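PDB 2O0A: spindle pole body-associated protein VIK1, which recruits the minus-end-directed motor Kar3 to microtubules and forms with it a heterodimer that cross-links antiparallel microtubules. Local coordinates for residues Y29-E34 against L267-D272; I97-T102 against I226-L231; G48-G53 against N62-H67; D238-K243 against L253-L258. All blocks are in the same frame, centred on the assembly; numbering follows the deposited sequence.

Contacts 1 and 2 pair strands within the central sheet of a kinesin-like motor domain, the C-terminal part of Vik1; contact 3 packs a small sheet against it, and contact 4 joins two helices beside it. Strand 265-270, from contact 1, neighbours strand 94-99, from contact 2, with centres about 11 Å apart. In contact 3 the small sheet meets strand 63-66, which pairs with strand 27-32 of contact 1. Contact 4 lies about 14 Å from contact 2 between centres and touches it through Ile226, but about 25 Å from contact 3. Along the chain contacts 3, 2 and 4 close in that order, all inside the loop closed by contact 1, so an early strand and a late one end up side by side in the sheet.

Contact 1. Residues Y29-E34 against L267-D272; sequences YAYVME and LLNLND. With EDO (1,2-ethanediol), chain B.
The ring of Tyr31 lies beside the amide of Asn269, both pointing the same way, with their planes turned 55° apart and Tyr31 CD2 3.4 Å from Asn269 OD1. Tyr31 CG is anti to the backbone N (chi1 -167°), and Tyr31 CB, at the root of the side chain, packs on Leu267 CD1 at 3.8 Å. An ethanediol, probably from the crystallisation liquor, sits against the same pair: its C1 is 3.6 Å above the Tyr31 ring plane, offset toward the rim, and its O1 donates to Asn269 OD1 at 3.0 Å. On the other face of the sheet Val32 and Leu270 run side by side, touching through Val32 CG1 and Leu270 CD1 at 3.8 Å.

Beneath these side chains is a parallel ladder of two neighbouring strands in the main sheet of a kinesin-like motor domain. Leu268 N donates to Tyr29 O at 2.8 Å, nearly along the C=O axis, and Tyr31 N returns a bond to Leu268 O. Leu270 N reaches Tyr31 O from above the carbonyl plane, whereas Met33 N meets Leu270 O at 2.8 Å almost end-on, carrying the hydrogen bonding one residue past the end of strand 29-32.

Further out, Tyr31 OH is held by Val70 O, and Phe75 and His67 meet its ring. Asn269 ND2 bonds to Leu99 O, which fixes the amide rotation and leaves OD1 directed at Tyr31 and the diol.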
loop_
_atom_site.group_PDB
_atom_site.type_symbol
_atom_site.label_atom_id
_atom_site.label_comp_id
_atom_site.label_asym_id
_atom_site.label_seq_id
_atom_site.Cartn_x
_atom_site.Cartn_y
_atom_site.Cartn_z
ATOM N N TYR A 29 5.528 -6.580 -3.183
ATOM C CA TYR A 29 5.776 -7.431 -2.040
ATOM C C TYR A 29 4.593 -8.333 -1.811
ATOM O O TYR A 29 3.468 -7.898 -1.997
ATOM C CB TYR A 29 5.969 -6.549 -0.807
ATOM C CG TYR A 29 7.301 -5.827 -0.806
ATOM C CD1 TYR A 29 8.316 -6.255 0.034
ATOM C CD2 TYR A 29 7.541 -4.714 -1.641
ATOM C CE1 TYR A 29 9.550 -5.606 0.059
ATOM C CE2 TYR A 29 8.775 -4.061 -1.622
ATOM C CZ TYR A 29 9.759 -4.515 -0.776
ATOM O OH TYR A 29 10.985 -3.879 -0.742
ATOM N N ALA A 30 4.845 -9.583 -1.419
ATOM C CA ALA A 30 3.763 -10.502 -1.064
ATOM C C ALA A 30 3.724 -10.657 0.442
ATOM O O ALA A 30 4.750 -10.940 1.067
ATOM C CB ALA A 30 3.986 -11.866 -1.730
ATOM N N TYR A 31 2.551 -10.464 1.033
ATOM C CA TYR A 31 2.365 -10.603 2.466
ATOM C C TYR A 31 1.403 -11.775 2.614
ATOM O O TYR A 31 0.227 -11.666 2.271
ATOM C CB TYR A 31 1.779 -9.292 2.994
ATOM C CG TYR A 31 1.772 -9.073 4.488
ATOM C CD1 TYR A 31 2.536 -9.858 5.364
ATOM C CD2 TYR A 31 1.038 -8.023 5.030
ATOM C CE1 TYR A 31 2.519 -9.619 6.738
ATOM C CE2 TYR A 31 1.025 -7.771 6.381
ATOM C CZ TYR A 31 1.770 -8.563 7.236
ATOM O OH TYR A 31 1.709 -8.285 8.584
ATOM N N VAL A 32 1.904 -12.899 3.111
ATOM C CA VAL A 32 1.213 -14.173 2.875
ATOM C C VAL A 32 0.793 -14.873 4.156
ATOM O O VAL A 32 1.530 -14.843 5.149
ATOM C CB VAL A 32 2.074 -15.136 1.999
ATOM C CG1 VAL A 32 2.488 -14.484 0.678
ATOM C CG2 VAL A 32 3.282 -15.673 2.768
ATOM N N MET A 33 -0.387 -15.498 4.131
ATOM C CA MET A 33 -0.833 -16.365 5.220
ATOM C C MET A 33 -0.708 -17.824 4.761
ATOM O O MET A 33 -1.676 -18.397 4.259
ATOM C CB MET A 33 -2.271 -16.038 5.635
ATOM C CG MET A 33 -2.375 -14.770 6.440
ATOM S SD MET A 33 -1.848 -15.050 8.133
ATOM C CE MET A 33 -3.430 -15.021 8.968
ATOM N N GLU A 34 0.506 -18.376 4.898
ATOM C CA GLU A 34 0.863 -19.678 4.334
ATOM C C GLU A 34 -0.116 -20.769 4.780
ATOM O O GLU A 34 -0.487 -21.644 3.991
ATOM C CB GLU A 34 2.313 -20.072 4.692
ATOM C CG GLU A 34 2.695 -21.460 4.159
ATOM C CD GLU A 34 4.150 -21.821 4.316
ATOM O OE1 GLU A 34 4.992 -20.940 4.572
ATOM O OE2 GLU A 34 4.451 -23.015 4.147
ATOM N N LEU A 267 1.550 -3.989 -2.567
ATOM C CA LEU A 267 1.481 -4.976 -1.511
ATOM C C LEU A 267 0.361 -5.960 -1.856
ATOM O O LEU A 267 -0.798 -5.563 -1.984
ATOM C CB LEU A 267 1.204 -4.298 -0.158
ATOM C CG LEU A 267 1.155 -5.259 1.029
ATOM C CD1 LEU A 267 2.494 -5.978 1.248
ATOM C CD2 LEU A 267 0.710 -4.529 2.319
ATOM N N LEU A 268 0.723 -7.225 -2.048
ATOM C CA LEU A 268 -0.271 -8.243 -2.392
ATOM C C LEU A 268 -0.508 -9.123 -1.186
ATOM O O LEU A 268 0.388 -9.821 -0.733
ATOM C CB LEU A 268 0.158 -9.048 -3.625
ATOM C CG LEU A 268 -0.220 -8.318 -4.931
ATOM C CD1 LEU A 268 0.552 -7.013 -5.125
ATOM C CD2 LEU A 268 0.011 -9.209 -6.122
ATOM N N ASN A 269 -1.716 -9.049 -0.646
ATOM C CA ASN A 269 -2.059 -9.798 0.562
ATOM C C ASN A 269 -2.685 -11.119 0.167
ATOM O O ASN A 269 -3.819 -11.150 -0.320
ATOM C CB ASN A 269 -3.001 -8.986 1.458
ATOM C CG ASN A 269 -2.356 -7.711 1.955
ATOM O OD1 ASN A 269 -1.563 -7.726 2.907
ATOM N ND2 ASN A 269 -2.694 -6.584 1.315
ATOM N N LEU A 270 -1.944 -12.201 0.385
ATOM C CA LEU A 270 -2.348 -13.519 -0.098
ATOM C C LEU A 270 -2.784 -14.373 1.080
ATOM O O LEU A 270 -1.966 -14.821 1.876
ATOM C CB LEU A 270 -1.207 -14.186 -0.880
ATOM C CG LEU A 270 -0.484 -13.418 -1.996
ATOM C CD1 LEU A 270 0.559 -14.317 -2.633
ATOM C CD2 LEU A 270 -1.448 -12.860 -3.064
ATOM N N ASN A 271 -4.089 -14.579 1.196
ATOM C CA ASN A 271 -4.634 -15.311 2.329
ATOM C C ASN A 271 -5.857 -16.104 1.919
ATOM O O ASN A 271 -6.668 -16.483 2.757
ATOM C CB ASN A 271 -4.999 -14.328 3.446
ATOM C CG ASN A 271 -6.230 -13.504 3.116
ATOM O OD1 ASN A 271 -6.573 -13.314 1.942
ATOM N ND2 ASN A 271 -6.915 -13.025 4.150
ATOM N N ASP A 272 -5.972 -16.348 0.621
ATOM C CA ASP A 272 -7.215 -16.795 0.010
ATOM C C ASP A 272 -6.884 -17.753 -1.133
ATOM O O ASP A 272 -6.509 -17.332 -2.229
ATOM C CB ASP A 272 -7.928 -15.548 -0.516
ATOM C CG ASP A 272 -9.322 -15.817 -1.016
ATOM O OD1 ASP A 272 -9.888 -16.901 -0.747
ATOM O OD2 ASP A 272 -9.859 -14.905 -1.682
HETATM C C1 EDO B . -1.579 -10.546 4.917
HETATM O O1 EDO B . -2.233 -9.345 5.324
HETATM C C2 EDO B . -2.639 -11.562 4.479
HETATM O O2 EDO B . -3.892 -11.229 5.108
#

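Contact 2. Residues I97-T102 against I226-L231; sequences ISLSTT and IELNNL
Strands 97-99 and 226-228 are locked in parallel by three direct backbone bonds: Ser98 N to Ile226 O at 2.8 Å, Leu228 N to Ser98 O at 2.9 Å and Ser100 N to Leu228 O at 2.9 Å. The first two run nearly along the C=O axis. On the apolar face Ile97 CG1 lies alongside Ile226 CB, 4.0 Å away, and the CD1 methyls of Leu99 and Leu228 meet at 4.2 Å, with Met198 and helix 231-243 packing around them.

The opposite face is polar and wetter. Ser98 OG, anti to its backbone N (chi1 -179°), and Ser100 OG both bind one water, which donates to Asn229 OD1 at 2.8 Å. Asn229 ND2 turns to Glu227 OE2 and to Asp188, while Glu227 OE1 is taken by Arg108. Past the strands the direct bonds cease, and a second water links Thr101 O, 2.9 Å away, to Leu231 N, at the start of helix 231-243.

By their place in the fold these turns probably correspond to those that carry the P-loop and switch II in kinesins. Here they are joined by an Asn, serine and water network and no nucleotide is bound, consistent with a motor fold that lacks a nucleotide-binding site.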
loop_
_atom_site.group_PDB
_atom_site.type_symbol
_atom_site.label_atom_id
_atom_site.label_comp_id
_atom_site.label_asym_id
_atom_site.label_seq_id
_atom_site.Cartn_x
_atom_site.Cartn_y
_atom_site.Cartn_z
ATOM N N ILE A 97 -0.011 0.705 -2.468
ATOM C CA ILE A 97 -1.181 0.163 -3.160
ATOM C C ILE A 97 -1.362 -1.275 -2.686
ATOM O O ILE A 97 -0.547 -2.140 -3.013
ATOM C CB ILE A 97 -1.013 0.251 -4.693
ATOM C CG1 ILE A 97 -0.934 1.724 -5.097
ATOM C CG2 ILE A 97 -2.203 -0.461 -5.412
ATOM C CD1 ILE A 97 -0.432 1.976 -6.515
ATOM N N SER A 98 -2.411 -1.494 -1.884
ATOM C CA SER A 98 -2.625 -2.763 -1.208
ATOM C C SER A 98 -3.776 -3.535 -1.860
ATOM O O SER A 98 -4.889 -3.015 -1.948
ATOM C CB SER A 98 -2.892 -2.530 0.282
ATOM O OG SER A 98 -3.083 -3.771 0.957
ATOM N N LEU A 99 -3.473 -4.750 -2.323
ATOM C CA LEU A 99 -4.465 -5.654 -2.921
ATOM C C LEU A 99 -4.797 -6.753 -1.935
ATOM O O LEU A 99 -3.901 -7.426 -1.395
ATOM C CB LEU A 99 -3.889 -6.278 -4.202
ATOM C CG LEU A 99 -3.888 -5.432 -5.479
ATOM C CD1 LEU A 99 -3.076 -4.169 -5.351
ATOM C CD2 LEU A 99 -3.395 -6.249 -6.668
ATOM N N SER A 100 -6.088 -6.935 -1.702
ATOM C CA SER A 100 -6.588 -7.914 -0.730
ATOM C C SER A 100 -7.845 -8.515 -1.309
ATOM O O SER A 100 -8.497 -7.886 -2.130
ATOM C CB SER A 100 -6.936 -7.226 0.576
ATOM O OG SER A 100 -5.763 -6.760 1.262
ATOM N N THR A 101 -8.199 -9.727 -0.886
ATOM C CA THR A 101 -9.471 -10.311 -1.338
ATOM C C THR A 101 -10.456 -10.518 -0.181
ATOM O O THR A 101 -11.565 -11.051 -0.374
ATOM C CB THR A 101 -9.266 -11.644 -2.108
ATOM O OG1 THR A 101 -8.547 -12.561 -1.274
ATOM C CG2 THR A 101 -8.507 -11.411 -3.415
ATOM N N THR A 102 -10.042 -10.107 1.014
ATOM C CA THR A 102 -10.870 -10.155 2.213
ATOM C C THR A 102 -10.751 -8.817 2.938
ATOM O O THR A 102 -9.809 -8.061 2.675
ATOM C CB THR A 102 -10.431 -11.283 3.161
ATOM O OG1 THR A 102 -9.048 -11.118 3.518
ATOM C CG2 THR A 102 -10.631 -12.645 2.514
ATOM N N ILE A 226 -3.837 3.160 -1.175
ATOM C CA ILE A 226 -4.904 2.685 -2.045
ATOM C C ILE A 226 -5.298 1.282 -1.590
ATOM O O ILE A 226 -4.443 0.417 -1.442
ATOM C CB ILE A 226 -4.439 2.666 -3.518
ATOM C CG1 ILE A 226 -4.045 4.069 -3.980
ATOM C CG2 ILE A 226 -5.505 2.002 -4.408
ATOM C CD1 ILE A 226 -5.162 5.111 -3.885
ATOM N N GLU A 227 -6.598 1.067 -1.343
ATOM C CA GLU A 227 -7.089 -0.246 -0.949
ATOM C C GLU A 227 -7.956 -0.816 -2.062
ATOM O O GLU A 227 -8.992 -0.252 -2.408
ATOM C CB GLU A 227 -7.874 -0.176 0.358
ATOM C CG GLU A 227 -6.987 0.115 1.556
ATOM C CD GLU A 227 -7.799 0.322 2.821
ATOM O OE1 GLU A 227 -8.209 1.466 3.087
ATOM O OE2 GLU A 227 -7.998 -0.650 3.552
ATOM N N LEU A 228 -7.513 -1.934 -2.611
ATOM C CA LEU A 228 -8.307 -2.695 -3.560
ATOM C C LEU A 228 -8.572 -4.027 -2.874
ATOM O O LEU A 228 -7.761 -4.927 -2.953
ATOM C CB LEU A 228 -7.543 -2.865 -4.870
ATOM C CG LEU A 228 -7.319 -1.579 -5.672
ATOM C CD1 LEU A 228 -6.185 -1.733 -6.636
ATOM C CD2 LEU A 228 -8.629 -1.158 -6.368
ATOM N N ASN A 229 -9.700 -4.127 -2.172
ATOM C CA ASN A 229 -9.827 -5.157 -1.125
ATOM C C ASN A 229 -10.834 -6.271 -1.430
ATOM O O ASN A 229 -11.260 -7.003 -0.526
ATOM C CB ASN A 229 -10.105 -4.527 0.253
ATOM C CG ASN A 229 -8.894 -3.772 0.841
ATOM O OD1 ASN A 229 -7.799 -3.697 0.243
ATOM N ND2 ASN A 229 -9.100 -3.210 2.028
ATOM N N ASN A 230 -11.185 -6.400 -2.703
ATOM C CA ASN A 230 -11.900 -7.582 -3.196
ATOM C C ASN A 230 -11.500 -7.898 -4.639
ATOM O O ASN A 230 -10.898 -7.052 -5.310
ATOM C CB ASN A 230 -13.420 -7.438 -3.000
ATOM C CG ASN A 230 -13.979 -6.165 -3.602
ATOM O OD1 ASN A 230 -14.711 -5.427 -2.932
ATOM N ND2 ASN A 230 -13.666 -5.908 -4.869
ATOM N N LEU A 231 -11.791 -9.119 -5.104
ATOM C CA LEU A 231 -11.297 -9.559 -6.419
ATOM C C LEU A 231 -11.803 -8.685 -7.553
ATOM O O LEU A 231 -11.051 -8.376 -8.479
ATOM C CB LEU A 231 -11.629 -11.034 -6.719
ATOM C CG LEU A 231 -11.020 -11.552 -8.037
ATOM C CD1 LEU A 231 -9.492 -11.646 -7.985
ATOM C CD2 LEU A 231 -11.609 -12.897 -8.446
HETATM O O HOH W 1 -5.586 -3.993 1.887
HETATM O O HOH W 2 -13.050 -10.698 -2.887
#

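Contact 3. Residues G48-G53 against N62-H67; sequences GVITQG and NRVIPH
The peptide plane joining Gly48 to Val49 is the flat group of this contact, and a methyl covers one of its faces: Val64 CG2 stands almost straight above the carbonyl carbon, 3.6 Å from Gly48 C and 3.9 Å from Val49 N.

Val64 CG2 lies anti to its own carbonyl carbon, which directs that branch across the gap. There it also meets Ile50 CG1, 3.9 Å away, the two side chains crossing obliquely. Gly48 has a positive phi of 72°, and its CA comes within 4.5 Å of Arg63 CA, a close approach of two backbones. Gly48 and Val49 both face Asp44 in a G1 beta bulge that opens strand 49-52.

The two strands belong to different sheets: 49-52 is the middle strand of a three-stranded antiparallel sheet, and 63-66 pairs with 27-32 in the central sheet. Ile50 also touches Ala30, and Arg63 turns to Glu16 of helix 4-23.

With no hydrogen bond between the segments, adhesion here rests on a methyl against a peptide face and on buried aliphatic carbon, so dispersion and burial hold this part of the small sheet to the large one.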
loop_
_atom_site.group_PDB
_atom_site.type_symbol
_atom_site.label_atom_id
_atom_site.label_comp_id
_atom_site.label_asym_id
_atom_site.label_seq_id
_atom_site.Cartn_x
_atom_site.Cartn_y
_atom_site.Cartn_z
ATOM N N GLY A 48 12.496 -14.604 -1.993
ATOM C CA GLY A 48 11.287 -13.888 -2.391
ATOM C C GLY A 48 10.582 -14.554 -3.551
ATOM O O GLY A 48 10.226 -13.908 -4.525
ATOM N N VAL A 49 10.387 -15.858 -3.443
ATOM C CA VAL A 49 9.799 -16.619 -4.539
ATOM C C VAL A 49 8.578 -17.393 -4.047
ATOM O O VAL A 49 8.620 -17.990 -2.986
ATOM C CB VAL A 49 10.829 -17.619 -5.140
ATOM C CG1 VAL A 49 10.251 -18.276 -6.364
ATOM C CG2 VAL A 49 12.127 -16.909 -5.490
ATOM N N ILE A 50 7.494 -17.363 -4.821
ATOM C CA ILE A 50 6.369 -18.275 -4.630
ATOM C C ILE A 50 6.247 -19.090 -5.916
ATOM O O ILE A 50 6.118 -18.527 -7.008
ATOM C CB ILE A 50 5.039 -17.544 -4.343
ATOM C CG1 ILE A 50 5.195 -16.615 -3.137
ATOM C CG2 ILE A 50 3.893 -18.554 -4.119
ATOM C CD1 ILE A 50 3.989 -15.713 -2.904
ATOM N N THR A 51 6.314 -20.408 -5.769
ATOM C CA THR A 51 6.251 -21.320 -6.905
ATOM C C THR A 51 4.998 -22.182 -6.839
ATOM O O THR A 51 4.712 -22.776 -5.802
ATOM C CB THR A 51 7.482 -22.245 -6.922
ATOM O OG1 THR A 51 8.673 -21.456 -7.029
ATOM C CG2 THR A 51 7.420 -23.213 -8.100
ATOM N N GLN A 52 4.257 -22.235 -7.948
ATOM C CA GLN A 52 3.104 -23.130 -8.064
ATOM C C GLN A 52 3.615 -24.551 -8.291
ATOM O O GLN A 52 4.307 -24.816 -9.268
ATOM C CB GLN A 52 2.187 -22.686 -9.203
ATOM C CG GLN A 52 1.325 -21.469 -8.887
ATOM C CD GLN A 52 0.570 -20.939 -10.096
ATOM O OE1 GLN A 52 0.968 -21.160 -11.242
ATOM N NE2 GLN A 52 -0.527 -20.228 -9.842
ATOM N N GLY A 53 3.286 -25.453 -7.369
ATOM C CA GLY A 53 3.886 -26.794 -7.328
ATOM C C GLY A 53 3.583 -27.738 -8.478
ATOM O O GLY A 53 4.367 -28.655 -8.746
ATOM N N ASN A 62 9.869 -8.576 -4.474
ATOM C CA ASN A 62 11.006 -7.994 -3.778
ATOM C C ASN A 62 11.256 -8.718 -2.455
ATOM O O ASN A 62 12.411 -8.961 -2.065
ATOM C CB ASN A 62 10.818 -6.484 -3.603
ATOM C CG ASN A 62 10.747 -5.764 -4.938
ATOM O OD1 ASN A 62 9.706 -5.265 -5.315
ATOM N ND2 ASN A 62 11.846 -5.771 -5.685
ATOM N N ARG A 63 10.176 -9.087 -1.776
ATOM C CA ARG A 63 10.246 -9.925 -0.588
ATOM C C ARG A 63 8.889 -10.596 -0.394
ATOM O O ARG A 63 7.851 -10.005 -0.709
ATOM C CB ARG A 63 10.639 -9.086 0.636
ATOM C CG ARG A 63 10.742 -9.865 1.935
ATOM C CD ARG A 63 11.648 -9.183 2.931
ATOM N NE ARG A 63 13.077 -9.235 2.587
ATOM C CZ ARG A 63 13.863 -10.294 2.775
ATOM N NH1 ARG A 63 13.378 -11.420 3.288
ATOM N NH2 ARG A 63 15.150 -10.225 2.451
ATOM N N VAL A 64 8.922 -11.831 0.101
ATOM C CA VAL A 64 7.745 -12.593 0.530
ATOM C C VAL A 64 7.761 -12.613 2.049
ATOM O O VAL A 64 8.713 -13.075 2.689
ATOM C CB VAL A 64 7.741 -14.026 -0.069
ATOM C CG1 VAL A 64 6.620 -14.865 0.549
ATOM C CG2 VAL A 64 7.586 -13.925 -1.571
ATOM N N ILE A 65 6.710 -12.057 2.632
ATOM C CA ILE A 65 6.657 -11.788 4.053
ATOM C C ILE A 65 5.621 -12.677 4.720
ATOM O O ILE A 65 4.448 -12.599 4.385
ATOM C CB ILE A 65 6.277 -10.288 4.289
ATOM C CG1 ILE A 65 7.318 -9.362 3.655
ATOM C CG2 ILE A 65 6.127 -9.993 5.764
ATOM C CD1 ILE A 65 6.811 -7.927 3.443
ATOM N N PRO A 66 6.042 -13.508 5.687
ATOM C CA PRO A 66 5.083 -14.393 6.349
ATOM C C PRO A 66 4.313 -13.710 7.481
ATOM O O PRO A 66 4.907 -13.299 8.481
ATOM C CB PRO A 66 5.973 -15.521 6.890
ATOM C CG PRO A 66 7.297 -14.861 7.129
ATOM C CD PRO A 66 7.413 -13.682 6.202
ATOM N N HIS A 67 2.998 -13.616 7.322
ATOM C CA HIS A 67 2.131 -13.002 8.321
ATOM C C HIS A 67 2.145 -13.702 9.697
ATOM O O HIS A 67 1.956 -13.056 10.716
ATOM C CB HIS A 67 0.697 -12.899 7.787
ATOM C CG HIS A 67 -0.203 -12.037 8.618
ATOM N ND1 HIS A 67 -0.493 -10.730 8.288
ATOM C CD2 HIS A 67 -0.902 -12.303 9.748
ATOM C CE1 HIS A 67 -1.310 -10.223 9.191
ATOM N NE2 HIS A 67 -1.573 -11.155 10.089
#

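Contact 4. Residues D238-K243 against L253-L258; sequences DKSIFK and LVLKKL
This is a helix-helix contact of small area, made where the last turns of helix 231-243 pass helix 250-261 on one flank of the motor-like domain. The short axes cross at -46° with a closest approach of 9.8 Å; only four residues touch, and they bury 178 Å² in all. Ile241 is the main one. Its CD1 enters beside the second helix, 3.8 Å from Leu255 CB and 3.5 Å from Lys256 CG, the latter tighter than usual carbon contact. Ile241 and Leu255 cross at about a right angle, while Ile241 and the aliphatic part of Lys256 slide past each other in opposite directions.

The lysine chain runs extended as far as CE, which comes 3.4 Å from Ser240 O, and the bend at chi4 (-69°) then sets the direction of NZ. A water completes the polar rim, donating to Ser240 O at 2.7 Å and accepting from Lys256 NZ at 2.9 Å, so the ammonium group is tied to a carbonyl in the last turns of the first helix. That stretch carries a wider pi-type turn at 239-243.

Away from the second helix, Ile241 CG2 stands 3.7 Å above the centre of the Phe242 ring. Phe242 itself packs on helix 276-289, where Glu285 pairs with Lys243, already bridged to Asp238. On the other helix, Leu255 reaches Met198 of strand 197-207, and Val254 touches strand 157-160 as well.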
loop_
_atom_site.group_PDB
_atom_site.type_symbol
_atom_site.label_atom_id
_atom_site.label_comp_id
_atom_site.label_asym_id
_atom_site.label_seq_id
_atom_site.Cartn_x
_atom_site.Cartn_y
_atom_site.Cartn_z
ATOM N N ASP A 238 -6.576 -4.361 -12.866
ATOM C CA ASP A 238 -5.867 -5.097 -13.904
ATOM C C ASP A 238 -6.330 -4.696 -15.305
ATOM O O ASP A 238 -5.504 -4.454 -16.183
ATOM C CB ASP A 238 -6.062 -6.600 -13.715
ATOM C CG ASP A 238 -5.281 -7.412 -14.722
ATOM O OD1 ASP A 238 -4.047 -7.471 -14.590
ATOM O OD2 ASP A 238 -5.900 -7.985 -15.654
ATOM N N LYS A 239 -7.649 -4.651 -15.489
ATOM C CA LYS A 239 -8.265 -4.266 -16.765
ATOM C C LYS A 239 -7.925 -2.839 -17.134
ATOM O O LYS A 239 -7.483 -2.571 -18.254
ATOM C CB LYS A 239 -9.785 -4.415 -16.700
ATOM C CG LYS A 239 -10.338 -5.631 -17.413
ATOM C CD LYS A 239 -11.856 -5.631 -17.394
ATOM C CE LYS A 239 -12.398 -5.909 -16.001
ATOM N NZ LYS A 239 -13.874 -6.115 -16.011
ATOM N N SER A 240 -8.122 -1.929 -16.182
ATOM C CA SER A 240 -7.947 -0.497 -16.426
ATOM C C SER A 240 -6.493 -0.061 -16.589
ATOM O O SER A 240 -6.237 0.969 -17.209
ATOM C CB SER A 240 -8.616 0.325 -15.320
ATOM O OG SER A 240 -7.785 0.420 -14.177
ATOM N N ILE A 241 -5.553 -0.828 -16.026
ATOM C CA ILE A 241 -4.120 -0.520 -16.124
ATOM C C ILE A 241 -3.370 -1.329 -17.192
ATOM O O ILE A 241 -2.629 -0.755 -17.993
ATOM C CB ILE A 241 -3.387 -0.642 -14.739
ATOM C CG1 ILE A 241 -3.861 0.442 -13.749
ATOM C CG2 ILE A 241 -1.849 -0.646 -14.895
ATOM C CD1 ILE A 241 -3.691 1.890 -14.220
ATOM N N PHE A 242 -3.562 -2.649 -17.207
ATOM C CA PHE A 242 -2.783 -3.526 -18.080
ATOM C C PHE A 242 -3.492 -3.957 -19.370
ATOM O O PHE A 242 -2.824 -4.320 -20.333
ATOM C CB PHE A 242 -2.321 -4.777 -17.323
ATOM C CG PHE A 242 -1.467 -4.481 -16.121
ATOM C CD1 PHE A 242 -1.947 -4.736 -14.838
ATOM C CD2 PHE A 242 -0.191 -3.940 -16.273
ATOM C CE1 PHE A 242 -1.162 -4.472 -13.725
ATOM C CE2 PHE A 242 0.601 -3.662 -15.157
ATOM C CZ PHE A 242 0.106 -3.929 -13.883
ATOM N N LYS A 243 -4.822 -3.930 -19.375
ATOM C CA LYS A 243 -5.600 -4.434 -20.518
ATOM C C LYS A 243 -6.122 -3.344 -21.461
ATOM O O LYS A 243 -5.811 -3.361 -22.658
ATOM C CB LYS A 243 -6.740 -5.340 -20.046
ATOM C CG LYS A 243 -6.393 -6.819 -20.039
ATOM C CD LYS A 243 -5.540 -7.212 -18.856
ATOM C CE LYS A 243 -4.794 -8.514 -19.099
ATOM N NZ LYS A 243 -4.076 -8.920 -17.847
ATOM N N LEU A 253 -8.145 6.561 -13.666
ATOM C CA LEU A 253 -7.397 7.820 -13.707
ATOM C C LEU A 253 -6.546 8.020 -12.444
ATOM O O LEU A 253 -5.394 8.452 -12.530
ATOM C CB LEU A 253 -8.329 9.014 -13.955
ATOM C CG LEU A 253 -8.986 9.110 -15.345
ATOM C CD1 LEU A 253 -9.864 10.347 -15.437
ATOM C CD2 LEU A 253 -7.975 9.110 -16.491
ATOM N N VAL A 254 -7.105 7.691 -11.278
ATOM C CA VAL A 254 -6.327 7.729 -10.022
ATOM C C VAL A 254 -5.098 6.810 -10.077
ATOM O O VAL A 254 -3.974 7.237 -9.796
ATOM C CB VAL A 254 -7.190 7.355 -8.792
ATOM C CG1 VAL A 254 -6.305 7.152 -7.548
ATOM C CG2 VAL A 254 -8.216 8.424 -8.532
ATOM N N LEU A 255 -5.329 5.553 -10.446
ATOM C CA LEU A 255 -4.267 4.555 -10.507
ATOM C C LEU A 255 -3.191 4.931 -11.528
ATOM O O LEU A 255 -1.999 4.874 -11.244
ATOM C CB LEU A 255 -4.853 3.174 -10.790
ATOM C CG LEU A 255 -5.661 2.614 -9.617
ATOM C CD1 LEU A 255 -6.509 1.434 -10.069
ATOM C CD2 LEU A 255 -4.717 2.215 -8.508
ATOM N N LYS A 256 -3.621 5.388 -12.697
ATOM C CA LYS A 256 -2.657 5.823 -13.701
ATOM C C LYS A 256 -1.823 6.993 -13.226
ATOM O O LYS A 256 -0.614 7.034 -13.470
ATOM C CB LYS A 256 -3.368 6.211 -14.990
ATOM C CG LYS A 256 -3.812 5.020 -15.781
ATOM C CD LYS A 256 -4.794 5.407 -16.877
ATOM C CE LYS A 256 -5.305 4.167 -17.578
ATOM N NZ LYS A 256 -4.253 3.492 -18.391
ATOM N N LYS A 257 -2.473 7.949 -12.565
ATOM C CA LYS A 257 -1.789 9.121 -12.033
ATOM C C LYS A 257 -0.768 8.742 -10.971
ATOM O O LYS A 257 0.344 9.236 -10.969
ATOM C CB LYS A 257 -2.789 10.131 -11.455
ATOM C CG LYS A 257 -2.121 11.365 -10.848
ATOM C CD LYS A 257 -1.460 12.217 -11.920
ATOM C CE LYS A 257 -1.330 13.644 -11.469
ATOM N NZ LYS A 257 -0.952 14.500 -12.627
ATOM N N LEU A 258 -1.145 7.851 -10.054
ATOM C CA LEU A 258 -0.208 7.472 -9.003
ATOM C C LEU A 258 0.993 6.688 -9.519
ATOM O O LEU A 258 2.124 6.903 -9.100
ATOM C CB LEU A 258 -0.934 6.677 -7.922
ATOM C CG LEU A 258 -1.951 7.475 -7.117
ATOM C CD1 LEU A 258 -2.575 6.534 -6.103
ATOM C CD2 LEU A 258 -1.287 8.665 -6.419
HETATM O O HOH W 3 -6.224 1.865 -19.738
#